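Surface layer protein (Geobacillus stearothermophilus, PDB 4UJ7) probably self-assembles into the crystalline, calcium-binding lattice that coats the bacterial cell, this chain being domains 5 and 6, two Ig-like beta domains. Local coordinates at residues Val37-Gln42 with Gly49-Thr54; Ser64-Asn67 with Gly71-Glu74; Ile123-Thr128 with Lys192-Glu197; Val169-Ser174 with Val213-Thr218. All coordinates share one frame; numbering follows the deposited sequence.

Contact 1 (Val37-Gln42 with Gly49-Thr54); sequences VTLKDQ and GNVNVT
The carbonyl O of Gly-49 is hydrogen-bonded to the hydroxyl of Tyr-75 and also touched by a methyl group of Leu-39, whose CD1 lies 3.4 Å from Gly-49 O. Gly-49 has no side chain, and this matters here: a CB would point toward strand 32-41 and come tightly against that methyl. Leu-39 arrives from this strand with CG anti to its carbonyl carbon (chi1 -59°), which turns the branched end toward 49-54. CD1 lies chiefly on the glycine carbonyl, while Leu-39 CD2 packs on Val-51 CG1 at 3.9 Å, the two side chains running antiparallel and meeting flank to flank. Branched apolar residues suit this place between sheets. Val-51 is modelled in two conformers, so its exact fit is less certain than that of the glycine.

The strands concerned belong to different sheets of the Ig-like (BIG2) beta sandwich: 32-41 pairs with 15-20 and 74-81, whereas 52-55 edges the facing sheet beside 85-93. No backbone hydrogen bond joins the two segments, and even the nearest CA atoms, those of Leu-39 and Gly-49, are 7.2 Å apart. Leu-39 also packs on Leu-15 and Ile-18, and Val-51 on Tyr-75.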
loop_
_atom_site.group_PDB
_atom_site.type_symbol
_atom_site.label_atom_id
_atom_site.label_comp_id
_atom_site.label_asym_id
_atom_site.label_seq_id
_atom_site.Cartn_x
_atom_site.Cartn_y
_atom_site.Cartn_z
ATOM N N VAL A 37 -0.625 -0.882 9.357
ATOM C CA VAL A 37 -0.592 -1.163 10.786
ATOM C C VAL A 37 -0.178 -2.615 10.962
ATOM O O VAL A 37 -0.659 -3.497 10.242
ATOM C CB VAL A 37 -2.003 -0.953 11.398
ATOM C CG1 VAL A 37 -2.152 -1.682 12.732
ATOM C CG2 VAL A 37 -2.280 0.531 11.517
ATOM N N THR A 38 0.705 -2.862 11.929
ATOM C CA THR A 38 1.038 -4.236 12.334
ATOM C C THR A 38 0.997 -4.352 13.855
ATOM O O THR A 38 1.723 -3.660 14.556
ATOM C CB THR A 38 2.416 -4.721 11.833
ATOM O OG1 THR A 38 2.561 -4.473 10.430
ATOM C CG2 THR A 38 2.561 -6.226 12.065
ATOM N N LEU A 39 0.129 -5.228 14.348
ATOM C CA LEU A 39 -0.028 -5.431 15.794
ATOM C C LEU A 39 1.060 -6.348 16.292
ATOM O O LEU A 39 1.282 -7.392 15.700
ATOM C CB LEU A 39 -1.400 -6.050 16.114
ATOM C CG LEU A 39 -2.655 -5.283 15.677
ATOM C CD1 LEU A 39 -3.912 -5.961 16.193
ATOM C CD2 LEU A 39 -2.634 -3.831 16.115
ATOM N N LYS A 40 1.765 -5.947 17.355
ATOM C CA LYS A 40 2.888 -6.726 17.870
ATOM C C LYS A 40 2.780 -7.013 19.365
ATOM O O LYS A 40 2.300 -6.195 20.134
ATOM C CB LYS A 40 4.232 -6.050 17.534
ATOM C CG LYS A 40 4.526 -6.006 16.037
ATOM C CD LYS A 40 5.799 -5.243 15.706
ATOM C CE LYS A 40 6.012 -5.199 14.202
ATOM N NZ LYS A 40 7.290 -4.522 13.823
ATOM N N ASP A 41 3.235 -8.194 19.758
ATOM C CA ASP A 41 3.309 -8.534 21.174
ATOM C C ASP A 41 4.574 -7.973 21.824
ATOM O O ASP A 41 5.347 -7.256 21.184
ATOM C CB ASP A 41 3.137 -10.043 21.425
ATOM C CG ASP A 41 4.277 -10.896 20.870
ATOM O OD1 ASP A 41 5.403 -10.409 20.641
ATOM O OD2 ASP A 41 4.024 -12.096 20.654
ATOM N N GLN A 42 4.767 -8.307 23.102
ATOM C CA GLN A 42 5.888 -7.754 23.880
ATOM C C GLN A 42 7.249 -8.282 23.416
ATOM O O GLN A 42 8.296 -7.727 23.762
ATOM C CB GLN A 42 5.679 -7.968 25.393
ATOM C CG GLN A 42 5.724 -9.413 25.887
ATOM C CD GLN A 42 4.363 -10.095 25.932
ATOM O OE1 GLN A 42 3.630 -10.130 24.942
ATOM N NE2 GLN A 42 4.022 -10.657 27.091
ATOM N N GLY A 49 -5.375 -9.301 16.480
ATOM C CA GLY A 49 -6.335 -8.545 17.277
ATOM C C GLY A 49 -7.124 -7.628 16.364
ATOM O O GLY A 49 -6.751 -7.444 15.207
ATOM N N ASN A 50 -8.212 -7.068 16.885
ATOM C CA ASN A 50 -9.076 -6.189 16.089
ATOM C C ASN A 50 -8.725 -4.741 16.332
ATOM O O ASN A 50 -8.149 -4.411 17.390
ATOM C CB ASN A 50 -10.545 -6.444 16.424
ATOM C CG ASN A 50 -10.888 -7.923 16.403
ATOM O OD1 ASN A 50 -10.482 -8.655 15.490
ATOM N ND2 ASN A 50 -11.592 -8.385 17.430
ATOM N N VAL A 51 -9.050 -3.874 15.366
ATOM C CA VAL A 51 -8.717 -2.449 15.466
ATOM C C VAL A 51 -9.872 -1.535 15.069
ATOM O O VAL A 51 -10.666 -1.845 14.162
ATOM C CB VAL A 51 -7.466 -2.040 14.630
ATOM C CG1 VAL A 51 -6.209 -2.743 15.122
ATOM C CG2 VAL A 51 -7.674 -2.267 13.137
ATOM N N ASN A 52 -9.956 -0.402 15.761
ATOM C CA ASN A 52 -10.791 0.720 15.372
ATOM C C ASN A 52 -9.954 1.854 14.870
ATOM O O ASN A 52 -8.859 2.112 15.389
ATOM C CB ASN A 52 -11.574 1.229 16.565
ATOM C CG ASN A 52 -12.714 0.347 16.881
ATOM O OD1 ASN A 52 -13.753 0.376 16.169
ATOM N ND2 ASN A 52 -12.542 -0.481 17.904
ATOM N N VAL A 53 -10.449 2.526 13.846
ATOM C CA VAL A 53 -9.833 3.733 13.313
ATOM C C VAL A 53 -10.884 4.828 13.279
ATOM O O VAL A 53 -12.017 4.615 12.805
ATOM C CB VAL A 53 -9.189 3.556 11.902
ATOM C CG1 VAL A 53 -8.031 2.571 11.981
ATOM C CG2 VAL A 53 -10.227 3.143 10.851
ATOM N N THR A 54 -10.503 5.986 13.796
ATOM C CA THR A 54 -11.387 7.143 13.859
ATOM C C THR A 54 -10.615 8.412 13.546
ATOM O O THR A 54 -9.471 8.593 13.986
ATOM C CB THR A 54 -12.033 7.326 15.254
ATOM O OG1 THR A 54 -11.016 7.382 16.262
ATOM C CG2 THR A 54 -13.021 6.212 15.569
#

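Contact 2 (Ser64-Asn67 with Gly71-Glu74)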
loop_
_atom_site.group_PDB
_atom_site.type_symbol
_atom_site.label_atom_id
_atom_site.label_comp_id
_atom_site.label_asym_id
_atom_site.label_seq_id
_atom_site.Cartn_x
_atom_site.Cartn_y
_atom_site.Cartn_z
ATOM N N SER A 64 -10.769 4.691 6.885
ATOM C CA SER A 64 -11.299 3.343 6.897
ATOM C C SER A 64 -10.148 2.361 7.049
ATOM O O SER A 64 -8.980 2.748 6.939
ATOM C CB SER A 64 -12.083 3.060 5.616
ATOM O OG SER A 64 -11.231 3.160 4.484
ATOM N N VAL A 65 -10.468 1.112 7.355
ATOM C CA VAL A 65 -9.445 0.091 7.591
ATOM C C VAL A 65 -9.801 -1.207 6.888
ATOM O O VAL A 65 -10.977 -1.620 6.837
ATOM C CB VAL A 65 -9.179 -0.112 9.112
ATOM C CG1 VAL A 65 -10.434 -0.529 9.877
ATOM C CG2 VAL A 65 -8.056 -1.113 9.359
ATOM N N SER A 66 -8.778 -1.879 6.356
ATOM C CA SER A 66 -9.005 -3.123 5.607
ATOM C C SER A 66 -9.562 -4.257 6.470
ATOM O O SER A 66 -9.390 -4.270 7.710
ATOM C CB SER A 66 -7.704 -3.544 4.886
ATOM O OG SER A 66 -6.696 -3.961 5.812
ATOM N N ASN A 67 -10.231 -5.206 5.808
ATOM C CA ASN A 67 -10.899 -6.330 6.471
ATOM C C ASN A 67 -11.821 -5.892 7.602
ATOM O O ASN A 67 -12.021 -6.612 8.576
ATOM C CB ASN A 67 -9.935 -7.448 6.928
ATOM C CG ASN A 67 -10.609 -8.818 6.912
ATOM O OD1 ASN A 67 -11.078 -9.243 5.847
ATOM N ND2 ASN A 67 -10.689 -9.509 8.073
ATOM N N GLY A 71 -9.670 -9.780 12.741
ATOM C CA GLY A 71 -9.111 -11.107 12.465
ATOM C C GLY A 71 -7.691 -11.219 11.962
ATOM O O GLY A 71 -7.260 -12.318 11.602
ATOM N N GLN A 72 -6.952 -10.112 11.967
ATOM C CA GLN A 72 -5.610 -10.088 11.392
ATOM C C GLN A 72 -4.592 -9.501 12.347
ATOM O O GLN A 72 -4.967 -8.959 13.384
ATOM C CB GLN A 72 -5.630 -9.306 10.072
ATOM C CG GLN A 72 -6.604 -9.931 9.070
ATOM C CD GLN A 72 -6.749 -9.225 7.739
ATOM O OE1 GLN A 72 -7.431 -9.743 6.844
ATOM N NE2 GLN A 72 -6.158 -8.054 7.587
ATOM N N SER A 73 -3.316 -9.614 11.996
ATOM C CA SER A 73 -2.265 -8.895 12.704
ATOM C C SER A 73 -1.758 -7.701 11.902
ATOM O O SER A 73 -1.025 -6.880 12.440
ATOM C CB SER A 73 -1.098 -9.830 13.073
ATOM O OG SER A 73 -0.576 -10.473 11.914
ATOM N N GLU A 74 -2.136 -7.606 10.625
ATOM C CA GLU A 74 -1.731 -6.519 9.722
ATOM C C GLU A 74 -2.974 -5.950 9.037
ATOM O O GLU A 74 -3.835 -6.717 8.578
ATOM C CB GLU A 74 -0.812 -7.070 8.622
ATOM C CG GLU A 74 0.578 -7.495 9.092
ATOM C CD GLU A 74 1.344 -8.330 8.076
ATOM O OE1 GLU A 74 0.870 -9.431 7.701
ATOM O OE2 GLU A 74 2.445 -7.899 7.675
HETATM O O HOH W 1 -6.122 -6.567 5.101
#
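The backbones carrying Asn-67 and Gln-72 stand apart without a hydrogen bond between them: the CA atoms of Asn-67 and Gly-71 are 7.9 Å apart, and the gap widens to 9.0 Å between Ser-66 CA and Glu-74 CA. Both Asn-67 and Gly-71 have positive phi, which asparagine tolerates and glycine favours, as the chain turns between antiparallel neighbours 61-65 and 74-81.

Side chains bridge the space. Gln-72 has CG anti to the carbonyl carbon (chi1 -59°) and is extended beyond it, which carries its amide to Asn-67. OE1 lies over the face of the Asn-67 amide, 3.3 Å from Asn-67 CG, the two planes nearly parallel (9° apart) with no hydrogen bond between them; Asn-67 ND2 bonds instead to the carbonyl of Ile-70. The other end of the Gln-72 amide is a donor used twice. NE2 gives a hydrogen bond to Glu-74 O at 2.9 Å, nearly in line with that carbonyl but bent at the N-H (138°), and another to a water 2.9 Å from Gln-72 NE2. That water lies 2.8 Å from Ser-66 OG, which also bonds to the backbone N of Thr-76.

A leucine in place of Gln-72 would probably leave the water and the Glu-74 carbonyl without this donor and Asn-67 without the amide that lies over it.

Polar side chains and a shared water suit a hairpin loop at the domain surface, where polar groups can bond locally while remaining near solvent.

Contact 3 (Ile123-Thr128 with Lys192-Glu197); sequences IDKSAT and KKVGKE. With CA (calcium ion), chain B; CA (calcium ion), chain D.
Lys-125 meets the opposite segment with its aliphatic part: CE rests 4.0 Å from Val-194 CG1 and 3.9 Å from Lys-193 O. The chain leaves the backbone with CG between N and the carbonyl carbon (chi1 66°) and bends again at its end, taking NZ to a salt bridge with Asp-217. A lysine suits this place because its last methylene can rest on Val-194 while its charge finds a carboxylate beyond.

Even here the packing is modest, and on the solvent side it thins further. The CB bonds of Lys-192 and Lys-193 point away, and these residues offer mainly backbone to Lys-125.

Each segment also binds a calcium ion, which probably does more to fix its shape. Asp-124 O and Ser-126 O bind the same ion, each at 2.4 Å, beside two waters, with Glu-129 and Asn-134 completing the site. Asp-124 OD1 accepts from Ser-126 N at 3.1 Å, an Asx turn that curves the loop around the metal. Glu-197 grips a different calcium with both carboxylate oxygens, Glu-197 OE2 at 2.5 Å.

At one end of an Ig-like BIG2 sandwich, a calcium-binding loop (123-128) thus meets the loop leading into strand 195-203, whose Glu-197 binds a second calcium.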
loop_
_atom_site.group_PDB
_atom_site.type_symbol
_atom_site.label_atom_id
_atom_site.label_comp_id
_atom_site.label_asym_id
_atom_site.label_seq_id
_atom_site.Cartn_x
_atom_site.Cartn_y
_atom_site.Cartn_z
ATOM N N ILE A 123 4.708 -12.947 -4.818
ATOM C CA ILE A 123 3.765 -13.879 -5.447
ATOM C C ILE A 123 4.286 -15.282 -5.122
ATOM O O ILE A 123 5.436 -15.619 -5.426
ATOM C CB ILE A 123 3.727 -13.699 -6.986
ATOM C CG1 ILE A 123 3.145 -12.317 -7.354
ATOM C CG2 ILE A 123 2.973 -14.844 -7.655
ATOM C CD1 ILE A 123 3.437 -11.879 -8.784
ATOM N N ASP A 124 3.438 -16.098 -4.498
ATOM C CA ASP A 124 3.841 -17.428 -4.033
ATOM C C ASP A 124 3.359 -18.475 -5.040
ATOM O O ASP A 124 2.151 -18.761 -5.108
ATOM C CB ASP A 124 3.252 -17.673 -2.646
ATOM C CG ASP A 124 3.826 -18.911 -1.958
ATOM O OD1 ASP A 124 4.431 -19.777 -2.624
ATOM O OD2 ASP A 124 3.645 -19.006 -0.722
ATOM N N LYS A 125 4.290 -19.006 -5.832
ATOM C CA LYS A 125 3.920 -19.966 -6.882
ATOM C C LYS A 125 3.642 -21.378 -6.366
ATOM O O LYS A 125 3.408 -22.292 -7.167
ATOM C CB LYS A 125 4.912 -19.970 -8.054
ATOM C CG LYS A 125 6.309 -20.467 -7.734
ATOM C CD LYS A 125 7.149 -20.539 -9.001
ATOM C CE LYS A 125 8.494 -21.203 -8.747
ATOM N NZ LYS A 125 8.355 -22.675 -8.492
ATOM N N SER A 126 3.671 -21.561 -5.047
ATOM C CA SER A 126 3.160 -22.786 -4.418
ATOM C C SER A 126 1.704 -22.974 -4.803
ATOM O O SER A 126 0.978 -21.990 -5.015
ATOM C CB SER A 126 3.254 -22.701 -2.891
ATOM O OG SER A 126 2.588 -23.797 -2.256
ATOM N N ALA A 127 1.270 -24.229 -4.872
ATOM C CA ALA A 127 -0.115 -24.546 -5.178
ATOM C C ALA A 127 -1.049 -24.449 -3.962
ATOM O O ALA A 127 -2.268 -24.389 -4.122
ATOM C CB ALA A 127 -0.197 -25.926 -5.833
ATOM N N THR A 128 -0.492 -24.396 -2.749
ATOM C CA THR A 128 -1.340 -24.531 -1.550
ATOM C C THR A 128 -1.133 -23.555 -0.381
ATOM O O THR A 128 -1.631 -23.822 0.725
ATOM C CB THR A 128 -1.243 -25.950 -0.955
ATOM O OG1 THR A 128 0.133 -26.357 -0.930
ATOM C CG2 THR A 128 -2.060 -26.928 -1.778
ATOM N N LYS A 192 9.344 -20.535 -13.778
ATOM C CA LYS A 192 9.993 -21.808 -13.473
ATOM C C LYS A 192 10.899 -21.723 -12.249
ATOM O O LYS A 192 11.222 -22.752 -11.624
ATOM C CB LYS A 192 10.788 -22.298 -14.676
ATOM C CG LYS A 192 9.909 -22.627 -15.871
ATOM C CD LYS A 192 10.590 -23.629 -16.780
ATOM C CE LYS A 192 9.623 -24.139 -17.831
ATOM N NZ LYS A 192 10.364 -24.836 -18.917
ATOM N N LYS A 193 11.309 -20.500 -11.908
ATOM C CA LYS A 193 12.237 -20.271 -10.808
ATOM C C LYS A 193 11.686 -19.218 -9.865
ATOM O O LYS A 193 10.828 -18.430 -10.239
ATOM C CB LYS A 193 13.591 -19.757 -11.324
ATOM C CG LYS A 193 14.355 -20.680 -12.267
ATOM C CD LYS A 193 15.709 -20.042 -12.567
ATOM C CE LYS A 193 16.308 -20.504 -13.882
ATOM N NZ LYS A 193 17.064 -21.774 -13.709
ATOM N N VAL A 194 12.230 -19.179 -8.659
ATOM C CA VAL A 194 11.964 -18.085 -7.736
ATOM C C VAL A 194 12.983 -16.971 -7.984
ATOM O O VAL A 194 14.072 -17.214 -8.534
ATOM C CB VAL A 194 12.031 -18.545 -6.262
ATOM C CG1 VAL A 194 11.029 -19.665 -5.998
ATOM C CG2 VAL A 194 13.444 -19.011 -5.904
ATOM N N GLY A 195 12.638 -15.743 -7.602
ATOM C CA GLY A 195 13.595 -14.640 -7.623
ATOM C C GLY A 195 12.915 -13.310 -7.852
ATOM O O GLY A 195 11.679 -13.234 -7.895
ATOM N N LYS A 196 13.729 -12.276 -8.039
ATOM C CA LYS A 196 13.267 -10.929 -8.326
ATOM C C LYS A 196 12.998 -10.725 -9.810
ATOM O O LYS A 196 13.740 -11.227 -10.679
ATOM C CB LYS A 196 14.336 -9.907 -7.884
ATOM C CG LYS A 196 14.671 -9.894 -6.388
ATOM C CD LYS A 196 13.456 -9.479 -5.573
ATOM C CE LYS A 196 13.716 -9.430 -4.071
ATOM N NZ LYS A 196 14.352 -8.149 -3.666
ATOM N N GLU A 197 11.953 -9.950 -10.105
ATOM C CA GLU A 197 11.674 -9.499 -11.462
ATOM C C GLU A 197 11.495 -7.987 -11.465
ATOM O O GLU A 197 10.652 -7.463 -10.734
ATOM C CB GLU A 197 10.425 -10.209 -12.011
ATOM C CG GLU A 197 10.087 -9.889 -13.471
ATOM C CD GLU A 197 10.949 -10.603 -14.492
ATOM O OE1 GLU A 197 12.013 -11.161 -14.142
ATOM O OE2 GLU A 197 10.538 -10.626 -15.673
HETATM CA CA CA B . 0.048 -19.795 -4.775
HETATM CA CA CA D . 11.883 -12.657 -16.265
HETATM O O HOH W 2 -0.385 -20.279 -7.092
HETATM O O HOH W 3 -2.176 -20.704 -4.622
HETATM O O HOH W 4 10.150 -12.492 -17.941
#

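Contact 4 (Val169-Ser174 with Val213-Thr218). With CA (calcium ion), chain D.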
loop_
_atom_site.group_PDB
_atom_site.type_symbol
_atom_site.label_atom_id
_atom_site.label_comp_id
_atom_site.label_asym_id
_atom_site.label_seq_id
_atom_site.Cartn_x
_atom_site.Cartn_y
_atom_site.Cartn_z
ATOM N N VAL A 169 11.702 -16.126 -14.155
ATOM C CA VAL A 169 10.612 -15.498 -13.392
ATOM C C VAL A 169 9.803 -14.698 -14.389
ATOM O O VAL A 169 10.321 -13.784 -15.032
ATOM C CB VAL A 169 11.153 -14.566 -12.282
ATOM C CG1 VAL A 169 10.012 -14.000 -11.434
ATOM C CG2 VAL A 169 12.130 -15.319 -11.390
ATOM N N ILE A 170 8.526 -15.052 -14.510
ATOM C CA ILE A 170 7.679 -14.499 -15.562
ATOM C C ILE A 170 6.359 -14.059 -14.942
ATOM O O ILE A 170 5.657 -14.876 -14.303
ATOM C CB ILE A 170 7.465 -15.509 -16.720
ATOM C CG1 ILE A 170 8.810 -16.140 -17.126
ATOM C CG2 ILE A 170 6.824 -14.793 -17.901
ATOM C CD1 ILE A 170 8.678 -17.401 -17.961
ATOM N N VAL A 171 6.035 -12.775 -15.122
ATOM C CA VAL A 171 4.798 -12.225 -14.550
ATOM C C VAL A 171 3.995 -11.435 -15.574
ATOM O O VAL A 171 4.550 -10.948 -16.567
ATOM C CB VAL A 171 5.066 -11.322 -13.317
ATOM C CG1 VAL A 171 5.737 -12.105 -12.204
ATOM C CG2 VAL A 171 5.913 -10.115 -13.685
ATOM N N ASN A 172 2.693 -11.349 -15.330
ATOM C CA ASN A 172 1.809 -10.462 -16.089
ATOM C C ASN A 172 1.464 -9.250 -15.268
ATOM O O ASN A 172 1.334 -9.349 -14.052
ATOM C CB ASN A 172 0.526 -11.189 -16.491
ATOM C CG ASN A 172 0.684 -11.982 -17.784
ATOM O OD1 ASN A 172 1.442 -11.596 -18.685
ATOM N ND2 ASN A 172 -0.037 -13.082 -17.886
ATOM N N ALA A 173 1.330 -8.107 -15.932
ATOM C CA ALA A 173 0.989 -6.841 -15.280
ATOM C C ALA A 173 -0.233 -6.293 -15.974
ATOM O O ALA A 173 -0.220 -6.105 -17.208
ATOM C CB ALA A 173 2.145 -5.862 -15.385
ATOM N N SER A 174 -1.293 -6.021 -15.214
ATOM C CA SER A 174 -2.567 -5.596 -15.802
ATOM C C SER A 174 -3.268 -4.523 -14.970
ATOM O O SER A 174 -3.399 -4.688 -13.752
ATOM C CB SER A 174 -3.492 -6.804 -15.892
ATOM O OG SER A 174 -3.631 -7.404 -14.613
ATOM N N VAL A 213 9.448 -6.975 -8.057
ATOM C CA VAL A 213 8.563 -7.937 -7.413
ATOM C C VAL A 213 9.302 -9.252 -7.203
ATOM O O VAL A 213 10.331 -9.488 -7.830
ATOM C CB VAL A 213 7.240 -8.144 -8.185
ATOM C CG1 VAL A 213 6.480 -6.822 -8.251
ATOM C CG2 VAL A 213 7.480 -8.713 -9.593
ATOM N N GLU A 214 8.814 -10.083 -6.288
ATOM C CA GLU A 214 9.495 -11.337 -5.972
ATOM C C GLU A 214 8.549 -12.519 -6.097
ATOM O O GLU A 214 7.462 -12.516 -5.509
ATOM C CB GLU A 214 10.077 -11.292 -4.548
ATOM C CG GLU A 214 11.003 -12.465 -4.223
ATOM C CD GLU A 214 11.503 -12.469 -2.785
ATOM O OE1 GLU A 214 11.209 -11.515 -2.030
ATOM O OE2 GLU A 214 12.192 -13.448 -2.401
ATOM N N VAL A 215 8.968 -13.527 -6.855
ATOM C CA VAL A 215 8.271 -14.803 -6.855
ATOM C C VAL A 215 8.951 -15.699 -5.824
ATOM O O VAL A 215 10.179 -15.846 -5.829
ATOM C CB VAL A 215 8.226 -15.444 -8.266
ATOM C CG1 VAL A 215 7.733 -16.880 -8.206
ATOM C CG2 VAL A 215 7.298 -14.630 -9.152
ATOM N N ILE A 216 8.142 -16.234 -4.920
ATOM C CA ILE A 216 8.601 -17.187 -3.894
ATOM C C ILE A 216 7.856 -18.516 -4.105
ATOM O O ILE A 216 6.917 -18.606 -4.905
ATOM C CB ILE A 216 8.385 -16.637 -2.446
ATOM C CG1 ILE A 216 6.880 -16.497 -2.126
ATOM C CG2 ILE A 216 9.148 -15.333 -2.248
ATOM C CD1 ILE A 216 6.544 -16.191 -0.663
ATOM N N ASP A 217 8.273 -19.562 -3.396
ATOM C CA ASP A 217 7.540 -20.819 -3.423
ATOM C C ASP A 217 7.664 -21.473 -2.053
ATOM O O ASP A 217 8.724 -22.002 -1.712
ATOM C CB ASP A 217 8.100 -21.752 -4.511
ATOM C CG ASP A 217 7.214 -22.978 -4.754
ATOM O OD1 ASP A 217 6.531 -23.442 -3.811
ATOM O OD2 ASP A 217 7.197 -23.484 -5.905
ATOM N N THR A 218 6.579 -21.444 -1.283
ATOM C CA THR A 218 6.633 -21.927 0.106
ATOM C C THR A 218 6.198 -23.381 0.253
ATOM O O THR A 218 5.986 -23.834 1.377
ATOM C CB THR A 218 5.798 -21.046 1.059
ATOM O OG1 THR A 218 4.418 -21.070 0.658
ATOM C CG2 THR A 218 6.332 -19.599 1.083
HETATM CA CA CA D . 11.883 -12.657 -16.265
HETATM O O HOH W 4 10.150 -12.492 -17.941
#
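Val-169 and Val-215 face each other across a CA–CA distance of 7.0 Å, with no backbone hydrogen bond between their segments; strand 171-178 and strand 206-216 belong to different sheets.

Methyl groups fill the space. CG1 of Val-169 is anti to the backbone N (chi1 -176°), a setting that aims it at Val-215, and it stops 3.6 Å from Val-215 CG2. The same methyl of Val-169 also lies 3.9 Å from Val-215 CB. A second, looser touch comes from Val-171, whose CG1 is 4.3 Å from Val-215 CG2, so that one methyl receives two neighbours. Val-171 goes on to pack against Ile-123, Ile-186 and Leu-199. Beta-branched valines suit such a place, being compact, apolar and at ease in extended backbone.

Val-169 has a second task that needs no particular side chain. Its carbonyl O binds a calcium ion at 2.3 Å, and a water binds the same metal at 2.4 Å. Glu-162, Asp-165, Asn-167 and Glu-197 supply the remaining ligands, the last from strand 195-203, next to 206-216. Val-169 is therefore both packed in the core through its side chain and tied to the metal through its carbonyl.

Apolar residues meeting between facing sheets are characteristic of the core of an Ig-like beta sandwich, here bordered at its end by a calcium-binding loop.

From the N terminus, contact 1 first closes the short connection after strand 32-41, bringing it to the edge strand 52-55 of the facing sheet. Contact 2 follows in series, closing the still shorter turn between strands 61-65 and 74-81; the two touch where Leu-39 N meets Ser-73 O and Asn-50 OD1 meets Gly-71 N. Both lie in the first BIG2 range. Contacts 3 and 4, 25 to 30 Å away centre to centre, cross, their segments alternating along the chain over long stretches that include several strands. Contact 3 joins the loop after strand 122-124 to the approach to 195-203, contact 4 the start of 171-178 to strand 206-216 of the other sheet; they share a calcium ion.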